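Local coordinates for protein CT_858 (Chlamydia trachomatis, PDB 3DPM) that probably acts as a serine-type endopeptidase, also known as CPAF, with a PDZ-like domain and an S41-family peptidase domain, at residues 456-461 and 481-486. Residues are numbered along the deposited sequence; the frame is centred on the assembly and turned at random.
Sequences PICVLI and RALIVG
R481 lays its guanidinium against I457. The methyl I457 CD1 sits over one face, 3.4 Å from R481 NH1. The arginine chain bends at chi2 and chi3 to get there; its NH1 hydrogen-bonds to the backbone O of L356 and its NH2 to that of K455. A water bridges I457 N and R481 O. Beyond it run four backbone hydrogen bonds: L483 N to I457 O, V459 N to L483 O, V485 N to V459 O and I461 N to V485 O. The third is nearly straight, at 178°. Strands 457-461 and 482-486 are thus parallel neighbours in the mixed sheet of the S41 peptidase fold, joined through helix 468-478 as a beta-alpha-beta unit. The helix covers the face with V459 and I484. There I484 CD1 comes to 4.1 Å from V459 CB, and A482 CB lies 3.9 Å from V459 CG2. I461 CG1 stands between its backbone N and carbonyl carbon (chi1 59°), which brings CD1 to 3.4 Å from I484 CG2. On the other face, C458 SG lies anti to its own N (chi1 -177°) and meets V485 CG2 at 3.8 Å. L460 and V485 run side by side, and helix 549-563 packs on both.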
loop_
_atom_site.group_PDB
_atom_site.type_symbol
_atom_site.label_atom_id
_atom_site.label_comp_id
_atom_site.label_asym_id
_atom_site.label_seq_id
_atom_site.Cartn_x
_atom_site.Cartn_y
_atom_site.Cartn_z
ATOM N N PRO A 456 35.346 -24.065 -6.904
ATOM C CA PRO A 456 34.087 -24.764 -7.185
ATOM C C PRO A 456 33.060 -24.768 -6.050
ATOM O O PRO A 456 33.414 -24.750 -4.864
ATOM C CB PRO A 456 34.551 -26.167 -7.575
ATOM C CG PRO A 456 35.836 -26.317 -6.844
ATOM C CD PRO A 456 36.484 -24.984 -7.059
ATOM N N ILE A 457 31.785 -24.802 -6.437
ATOM C CA ILE A 457 30.681 -24.764 -5.487
ATOM C C ILE A 457 29.647 -25.853 -5.701
ATOM O O ILE A 457 29.355 -26.260 -6.827
ATOM C CB ILE A 457 29.930 -23.411 -5.566
ATOM C CG1 ILE A 457 30.918 -22.253 -5.442
ATOM C CG2 ILE A 457 28.879 -23.327 -4.463
ATOM C CD1 ILE A 457 30.296 -20.883 -5.688
ATOM N N CYS A 458 29.098 -26.320 -4.589
ATOM C CA CYS A 458 28.052 -27.329 -4.597
ATOM C C CYS A 458 26.870 -26.663 -3.905
ATOM O O CYS A 458 27.000 -26.187 -2.775
ATOM C CB CYS A 458 28.474 -28.571 -3.807
ATOM S SG CYS A 458 27.234 -29.897 -3.864
ATOM N N VAL A 459 25.734 -26.613 -4.591
ATOM C CA VAL A 459 24.527 -25.995 -4.055
ATOM C C VAL A 459 23.446 -27.044 -3.797
ATOM O O VAL A 459 23.090 -27.797 -4.697
ATOM C CB VAL A 459 23.974 -24.941 -5.047
ATOM C CG1 VAL A 459 22.746 -24.250 -4.465
ATOM C CG2 VAL A 459 25.053 -23.921 -5.365
ATOM N N LEU A 460 22.927 -27.079 -2.568
ATOM C CA LEU A 460 21.872 -28.023 -2.176
ATOM C C LEU A 460 20.494 -27.377 -2.315
ATOM O O LEU A 460 20.213 -26.358 -1.680
ATOM C CB LEU A 460 22.076 -28.468 -0.726
ATOM C CG LEU A 460 23.502 -28.910 -0.391
ATOM C CD1 LEU A 460 23.536 -29.446 1.026
ATOM C CD2 LEU A 460 23.984 -29.957 -1.399
ATOM N N ILE A 461 19.638 -27.979 -3.134
ATOM C CA ILE A 461 18.298 -27.452 -3.376
ATOM C C ILE A 461 17.192 -28.483 -3.128
ATOM O O ILE A 461 17.463 -29.687 -3.062
ATOM C CB ILE A 461 18.154 -26.992 -4.843
ATOM C CG1 ILE A 461 18.421 -28.177 -5.773
ATOM C CG2 ILE A 461 19.128 -25.854 -5.147
ATOM C CD1 ILE A 461 17.944 -27.968 -7.191
ATOM N N ARG A 481 28.647 -22.522 -13.067
ATOM C CA ARG A 481 29.461 -22.045 -11.952
ATOM C C ARG A 481 29.418 -23.037 -10.801
ATOM O O ARG A 481 30.363 -23.130 -10.020
ATOM C CB ARG A 481 28.939 -20.696 -11.453
ATOM C CG ARG A 481 29.952 -19.565 -11.491
ATOM C CD ARG A 481 30.773 -19.457 -10.224
ATOM N NE ARG A 481 31.621 -20.619 -10.029
ATOM C CZ ARG A 481 32.420 -20.791 -8.982
ATOM N NH1 ARG A 481 32.484 -19.868 -8.031
ATOM N NH2 ARG A 481 33.143 -21.896 -8.878
ATOM N N ALA A 482 28.321 -23.784 -10.706
ATOM C CA ALA A 482 28.161 -24.720 -9.607
ATOM C C ALA A 482 27.512 -26.048 -9.940
ATOM O O ALA A 482 26.913 -26.230 -11.000
ATOM C CB ALA A 482 27.381 -24.051 -8.482
ATOM N N LEU A 483 27.657 -26.968 -8.988
ATOM C CA LEU A 483 27.106 -28.319 -9.042
ATOM C C LEU A 483 25.812 -28.207 -8.232
ATOM O O LEU A 483 25.840 -27.818 -7.071
ATOM C CB LEU A 483 28.056 -29.296 -8.342
ATOM C CG LEU A 483 28.156 -30.763 -8.773
ATOM C CD1 LEU A 483 28.416 -31.619 -7.533
ATOM C CD2 LEU A 483 26.894 -31.217 -9.472
ATOM N N ILE A 484 24.689 -28.541 -8.850
ATOM C CA ILE A 484 23.393 -28.451 -8.190
ATOM C C ILE A 484 22.988 -29.835 -7.721
ATOM O O ILE A 484 22.825 -30.748 -8.537
ATOM C CB ILE A 484 22.334 -27.915 -9.167
ATOM C CG1 ILE A 484 22.909 -26.724 -9.947
ATOM C CG2 ILE A 484 21.092 -27.514 -8.412
ATOM C CD1 ILE A 484 23.394 -25.575 -9.062
ATOM N N VAL A 485 22.813 -29.985 -6.411
ATOM C CA VAL A 485 22.461 -31.276 -5.828
ATOM C C VAL A 485 21.221 -31.239 -4.937
ATOM O O VAL A 485 21.048 -30.321 -4.150
ATOM C CB VAL A 485 23.661 -31.822 -5.013
ATOM C CG1 VAL A 485 23.285 -33.119 -4.289
ATOM C CG2 VAL A 485 24.844 -32.051 -5.955
ATOM N N GLY A 486 20.365 -32.249 -5.078
ATOM C CA GLY A 486 19.150 -32.328 -4.277
ATOM C C GLY A 486 17.946 -32.739 -5.103
ATOM O O GLY A 486 17.980 -33.749 -5.802
HETATM O O HOH W 1 32.065 -25.365 -9.477
#